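Local coordinates for conserved hypothetical protein (Bacteroides thetaiotaomicron, PDB 2HQY) that is of unknown function but binds coenzyme A and is probably an acyl- or aminoacyl-transferase of the GNAT-like acetyltransferase superfamily, at residues Y155-C168 / G208-F222. Residues are numbered along the deposited sequence; the frame is centred on the assembly and turned at random. Where two conformers were deposited one is given.
Sequences YEYTPITPDRIQEC and GGILHVNGKIVAFTF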
loop_
_atom_site.group_PDB
_atom_site.type_symbol
_atom_site.label_atom_id
_atom_site.label_comp_id
_atom_site.label_asym_id
_atom_site.label_seq_id
_atom_site.Cartn_x
_atom_site.Cartn_y
_atom_site.Cartn_z
ATOM N N TYR A 155 -25.334 18.084 23.320
ATOM C CA TYR A 155 -24.329 17.440 22.467
ATOM C C TYR A 155 -23.069 18.328 22.388
ATOM O O TYR A 155 -23.125 19.543 22.664
ATOM C CB TYR A 155 -24.942 17.147 21.093
ATOM C CG TYR A 155 -24.946 18.322 20.116
ATOM C CD1 TYR A 155 -23.826 18.573 19.296
ATOM C CD2 TYR A 155 -26.047 19.155 20.003
ATOM C CE1 TYR A 155 -23.813 19.644 18.387
ATOM C CE2 TYR A 155 -26.050 20.220 19.094
ATOM C CZ TYR A 155 -24.935 20.464 18.316
ATOM O OH TYR A 155 -24.959 21.504 17.415
ATOM N N GLU A 156 -21.932 17.737 22.011
ATOM C CA GLU A 156 -20.692 18.486 21.888
ATOM C C GLU A 156 -20.012 18.129 20.577
ATOM O O GLU A 156 -19.719 16.947 20.330
ATOM C CB GLU A 156 -19.738 18.203 23.059
ATOM C CG GLU A 156 -20.217 18.757 24.443
ATOM C CD GLU A 156 -19.305 18.362 25.616
ATOM O OE1 GLU A 156 -18.359 17.579 25.441
ATOM O OE2 GLU A 156 -19.535 18.827 26.732
ATOM N N TYR A 157 -19.804 19.133 19.736
ATOM C CA TYR A 157 -18.988 18.982 18.539
ATOM C C TYR A 157 -17.573 19.491 18.824
ATOM O O TYR A 157 -17.382 20.593 19.387
ATOM C CB TYR A 157 -19.588 19.778 17.388
ATOM C CG TYR A 157 -18.728 19.811 16.144
ATOM C CD1 TYR A 157 -18.837 18.809 15.165
ATOM C CD2 TYR A 157 -17.817 20.843 15.920
ATOM C CE1 TYR A 157 -18.052 18.829 14.020
ATOM C CE2 TYR A 157 -17.012 20.857 14.770
ATOM C CZ TYR A 157 -17.134 19.840 13.832
ATOM O OH TYR A 157 -16.351 19.889 12.696
ATOM N N THR A 158 -16.585 18.698 18.446
ATOM C CA THR A 158 -15.187 19.072 18.595
ATOM C C THR A 158 -14.433 18.848 17.284
ATOM O O THR A 158 -14.750 17.880 16.553
ATOM C CB THR A 158 -14.483 18.237 19.692
ATOM O OG1 THR A 158 -14.799 16.848 19.515
ATOM C CG2 THR A 158 -14.884 18.693 21.100
ATOM N N PRO A 159 -13.418 19.699 16.997
ATOM C CA PRO A 159 -12.527 19.409 15.887
ATOM C C PRO A 159 -11.727 18.140 16.191
ATOM O O PRO A 159 -11.543 17.778 17.369
ATOM C CB PRO A 159 -11.585 20.624 15.847
ATOM C CG PRO A 159 -12.297 21.691 16.634
ATOM C CD PRO A 159 -13.056 20.971 17.675
ATOM N N ILE A 160 -11.282 17.459 15.153
ATOM C CA ILE A 160 -10.347 16.359 15.353
ATOM C C ILE A 160 -8.980 16.950 15.723
ATOM O O ILE A 160 -8.438 17.794 15.003
ATOM C CB ILE A 160 -10.224 15.413 14.126
ATOM C CG1 ILE A 160 -11.548 14.645 13.899
ATOM C CG2 ILE A 160 -9.087 14.414 14.357
ATOM C CD1 ILE A 160 -11.574 13.775 12.634
ATOM N N THR A 161 -8.482 16.560 16.898
ATOM C CA THR A 161 -7.162 16.966 17.368
ATOM C C THR A 161 -6.382 15.675 17.580
ATOM O O THR A 161 -6.985 14.564 17.608
ATOM C CB THR A 161 -7.243 17.701 18.728
ATOM O OG1 THR A 161 -7.987 16.880 19.629
ATOM C CG2 THR A 161 -7.924 19.054 18.572
ATOM N N PRO A 162 -5.047 15.789 17.733
ATOM C CA PRO A 162 -4.234 14.588 17.975
ATOM C C PRO A 162 -4.726 13.706 19.101
ATOM O O PRO A 162 -4.758 12.497 18.915
ATOM C CB PRO A 162 -2.825 15.166 18.255
ATOM C CG PRO A 162 -2.790 16.377 17.351
ATOM C CD PRO A 162 -4.182 16.984 17.592
ATOM N N ASP A 163 -5.151 14.282 20.228
ATOM C CA ASP A 163 -5.610 13.461 21.350
ATOM C C ASP A 163 -6.950 12.767 21.111
ATOM O O ASP A 163 -7.317 11.852 21.855
ATOM C CB ASP A 163 -5.717 14.281 22.641
ATOM C CG ASP A 163 -5.885 13.392 23.881
ATOM O OD1 ASP A 163 -5.162 12.342 24.013
ATOM O OD2 ASP A 163 -6.760 13.723 24.726
ATOM N N ARG A 164 -7.666 13.207 20.072
ATOM C CA ARG A 164 -8.978 12.662 19.742
ATOM C C ARG A 164 -8.971 11.696 18.551
ATOM O O ARG A 164 -10.037 11.198 18.158
ATOM C CB ARG A 164 -9.987 13.796 19.513
ATOM C CG ARG A 164 -10.236 14.664 20.759
ATOM C CD ARG A 164 -11.367 15.671 20.507
ATOM N NE ARG A 164 -11.524 16.580 21.643
ATOM C CZ ARG A 164 -11.293 17.894 21.598
ATOM N NH1 ARG A 164 -11.476 18.614 22.696
ATOM N NH2 ARG A 164 -10.918 18.509 20.470
ATOM N N ILE A 165 -7.789 11.408 18.003
ATOM C CA ILE A 165 -7.674 10.449 16.900
ATOM C C ILE A 165 -8.129 9.069 17.360
ATOM O O ILE A 165 -8.877 8.368 16.638
ATOM C CB ILE A 165 -6.222 10.378 16.346
ATOM C CG1 ILE A 165 -5.726 11.768 15.887
ATOM C CG2 ILE A 165 -6.116 9.332 15.223
ATOM C CD1 ILE A 165 -6.226 12.228 14.495
ATOM N N GLN A 166 -7.701 8.679 18.570
ATOM C CA GLN A 166 -8.060 7.347 19.072
ATOM C C GLN A 166 -9.589 7.110 19.153
ATOM O O GLN A 166 -10.080 5.988 18.846
ATOM C CB GLN A 166 -7.360 7.017 20.400
ATOM C CG GLN A 166 -7.537 5.556 20.813
ATOM C CD GLN A 166 -6.942 4.598 19.783
ATOM O OE1 GLN A 166 -5.783 4.732 19.419
ATOM N NE2 GLN A 166 -7.737 3.617 19.328
ATOM N N GLU A 167 -10.354 8.115 19.575
ATOM C CA GLU A 167 -11.800 7.846 19.657
ATOM C C GLU A 167 -12.420 7.672 18.263
ATOM O O GLU A 167 -13.380 6.898 18.088
ATOM C CB GLU A 167 -12.553 8.861 20.520
ATOM C CG GLU A 167 -12.462 10.274 20.093
ATOM C CD GLU A 167 -13.327 11.178 20.971
ATOM O OE1 GLU A 167 -14.009 10.687 21.888
ATOM O OE2 GLU A 167 -13.310 12.385 20.751
ATOM N N CYS A 168 -11.865 8.356 17.267
ATOM C CA CYS A 168 -12.318 8.149 15.872
ATOM C C CYS A 168 -11.991 6.707 15.451
ATOM O O CYS A 168 -12.803 6.015 14.845
ATOM C CB CYS A 168 -11.631 9.129 14.919
ATOM S SG CYS A 168 -12.133 10.853 15.252
ATOM N N GLY A 208 -11.039 17.899 10.577
ATOM C CA GLY A 208 -12.198 17.051 10.810
ATOM C C GLY A 208 -12.993 17.472 11.997
ATOM O O GLY A 208 -12.627 18.417 12.702
ATOM N N GLY A 209 -14.054 16.723 12.259
ATOM C CA GLY A 209 -14.928 17.044 13.419
ATOM C C GLY A 209 -15.448 15.753 14.031
ATOM O O GLY A 209 -15.445 14.671 13.377
ATOM N N ILE A 210 -15.880 15.863 15.282
ATOM C CA ILE A 210 -16.380 14.750 16.076
ATOM C C ILE A 210 -17.628 15.230 16.827
ATOM O O ILE A 210 -17.670 16.357 17.317
ATOM C CB ILE A 210 -15.311 14.306 17.118
ATOM C CG1 ILE A 210 -14.067 13.754 16.417
ATOM C CG2 ILE A 210 -15.872 13.240 18.026
ATOM C CD1 ILE A 210 -12.830 13.663 17.380
ATOM N N LEU A 211 -18.645 14.379 16.863
ATOM C CA LEU A 211 -19.849 14.617 17.627
ATOM C C LEU A 211 -19.851 13.670 18.836
ATOM O O LEU A 211 -19.590 12.459 18.696
ATOM C CB LEU A 211 -21.050 14.354 16.705
ATOM C CG LEU A 211 -22.342 15.101 16.970
ATOM C CD1 LEU A 211 -22.100 16.621 16.862
ATOM C CD2 LEU A 211 -23.431 14.580 16.019
ATOM N N HIS A 212 -20.123 14.229 20.020
ATOM C CA HIS A 212 -20.294 13.448 21.231
ATOM C C HIS A 212 -21.714 13.654 21.781
ATOM O O HIS A 212 -22.247 14.782 21.760
ATOM C CB HIS A 212 -19.309 13.900 22.283
ATOM C CG HIS A 212 -17.889 13.901 21.828
ATOM N ND1 HIS A 212 -17.297 14.989 21.208
ATOM C CD2 HIS A 212 -16.930 12.954 21.938
ATOM C CE1 HIS A 212 -16.033 14.695 20.952
ATOM N NE2 HIS A 212 -15.785 13.469 21.390
ATOM N N VAL A 213 -22.322 12.558 22.226
ATOM C CA VAL A 213 -23.625 12.599 22.911
ATOM C C VAL A 213 -23.511 11.754 24.177
ATOM O O VAL A 213 -22.932 10.662 24.156
ATOM C CB VAL A 213 -24.770 12.066 22.000
ATOM C CG1 VAL A 213 -26.064 11.892 22.800
ATOM C CG2 VAL A 213 -25.021 13.007 20.832
ATOM N N ASN A 214 -24.053 12.274 25.277
ATOM C CA ASN A 214 -23.988 11.616 26.580
ATOM C C ASN A 214 -22.612 11.032 26.912
ATOM O O ASN A 214 -22.525 9.900 27.365
ATOM C CB ASN A 214 -25.084 10.537 26.690
ATOM C CG ASN A 214 -26.497 11.099 26.484
ATOM O OD1 ASN A 214 -26.819 12.229 26.889
ATOM N ND2 ASN A 214 -27.348 10.301 25.854
ATOM N N GLY A 215 -21.544 11.792 26.642
ATOM C CA GLY A 215 -20.188 11.424 27.038
ATOM C C GLY A 215 -19.391 10.489 26.122
ATOM O O GLY A 215 -18.257 10.133 26.446
ATOM N N LYS A 216 -19.971 10.075 24.994
ATOM C CA LYS A 216 -19.245 9.215 24.051
ATOM C C LYS A 216 -19.308 9.734 22.622
ATOM O O LYS A 216 -20.264 10.412 22.220
ATOM C CB LYS A 216 -19.724 7.761 24.104
ATOM C CG LYS A 216 -21.163 7.508 23.593
ATOM C CD LYS A 216 -21.349 6.001 23.244
ATOM C CE LYS A 216 -22.830 5.548 23.313
ATOM N NZ LYS A 216 -23.665 5.975 22.126
ATOM N N ILE A 217 -18.278 9.388 21.861
ATOM C CA ILE A 217 -18.257 9.717 20.452
ATOM C C ILE A 217 -19.376 8.981 19.714
ATOM O O ILE A 217 -19.584 7.760 19.912
ATOM C CB ILE A 217 -16.891 9.419 19.800
ATOM C CG1 ILE A 217 -16.919 9.835 18.326
ATOM C CG2 ILE A 217 -16.499 7.924 19.957
ATOM C CD1 ILE A 217 -15.530 9.697 17.623
ATOM N N VAL A 218 -20.111 9.718 18.894
ATOM C CA VAL A 218 -21.165 9.114 18.082
ATOM C C VAL A 218 -21.030 9.377 16.574
ATOM O O VAL A 218 -21.790 8.836 15.788
ATOM C CB VAL A 218 -22.607 9.536 18.539
ATOM C CG1 VAL A 218 -22.893 9.055 19.963
ATOM C CG2 VAL A 218 -22.854 11.051 18.347
ATOM N N ALA A 219 -20.095 10.234 16.172
ATOM C CA ALA A 219 -19.839 10.463 14.739
ATOM C C ALA A 219 -18.492 11.140 14.571
ATOM O O ALA A 219 -18.039 11.818 15.496
ATOM C CB ALA A 219 -20.930 11.339 14.117
ATOM N N PHE A 220 -17.853 10.940 13.413
ATOM C CA PHE A 220 -16.717 11.798 13.025
ATOM C C PHE A 220 -16.688 11.954 11.509
ATOM O O PHE A 220 -17.328 11.172 10.767
ATOM C CB PHE A 220 -15.378 11.268 13.579
ATOM C CG PHE A 220 -14.885 10.022 12.886
ATOM C CD1 PHE A 220 -14.044 10.121 11.767
ATOM C CD2 PHE A 220 -15.271 8.755 13.357
ATOM C CE1 PHE A 220 -13.597 8.967 11.092
ATOM C CE2 PHE A 220 -14.811 7.593 12.702
ATOM C CZ PHE A 220 -13.977 7.717 11.554
ATOM N N THR A 221 -15.948 12.952 11.051
ATOM C CA THR A 221 -15.857 13.265 9.616
ATOM C C THR A 221 -14.554 13.968 9.395
ATOM O O THR A 221 -14.063 14.632 10.319
ATOM C CB THR A 221 -17.077 14.146 9.156
ATOM O OG1 THR A 221 -17.072 14.296 7.736
ATOM C CG2 THR A 221 -17.091 15.528 9.822
ATOM N N PHE A 222 -13.973 13.823 8.199
ATOM C CA PHE A 222 -12.785 14.586 7.862
ATOM C C PHE A 222 -12.678 14.780 6.352
ATOM O O PHE A 222 -13.379 14.094 5.547
ATOM C CB PHE A 222 -11.503 13.966 8.466
ATOM C CG PHE A 222 -11.170 12.571 7.999
ATOM C CD1 PHE A 222 -10.676 12.351 6.694
ATOM C CD2 PHE A 222 -11.204 11.507 8.902
ATOM C CE1 PHE A 222 -10.286 11.056 6.289
ATOM C CE2 PHE A 222 -10.831 10.214 8.508
ATOM C CZ PHE A 222 -10.353 9.995 7.205
HETATM O O HOH W 1 -13.825 20.912 12.866
HETATM O O HOH W 2 -9.264 19.022 12.573
HETATM O O HOH W 3 -15.451 8.714 23.121
#
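Glu156 and Thr158 form antiparallel hydrogen-bonded pairs with His212 and Ile210, so that strand 156-159 borders strand 208-213, the axes 4.5 Å apart at 156°. Beyond Pro159, Ile160 N still reaches Gly208 O, approaching from above the carbonyl plane, before the chain turns into helix 165-179 and crosses back over the hairpin. His212 ND1 shares Glu156 O with its own backbone N (ND1 to O 3.2 Å), while NE2 donates to Glu167 OE2 (2.8 Å, 163°) on the syn side but tilted out of the carboxylate plane. A leucine here would probably leave the Glu167 carboxylate without this donor and Glu156 O with one of its two. Water joins Glu167 OE1 to Ile217 N. Ile210 CD1 touches both Arg164 CB and Cys168 SG, 3.6 Å from each. Phe220 CG sits between the backbone N and the carbonyl carbon (chi1 72°), which turns one ring face to Cys168 CB, 3.9 Å from its centroid, a CH-pi contact. On the face carrying Tyr157 and Leu211, Leu211 CD1 meets Tyr155 CD1, and Tyr155 OH is hydrogen-bonded to Glu252. The contact thus exemplifies a helix packed on a beta-hairpin with a classic bulge at Val218-Ala219, the Phe220 side chain about 10 Å from bound coenzyme A, consistent with a GNAT-like fold.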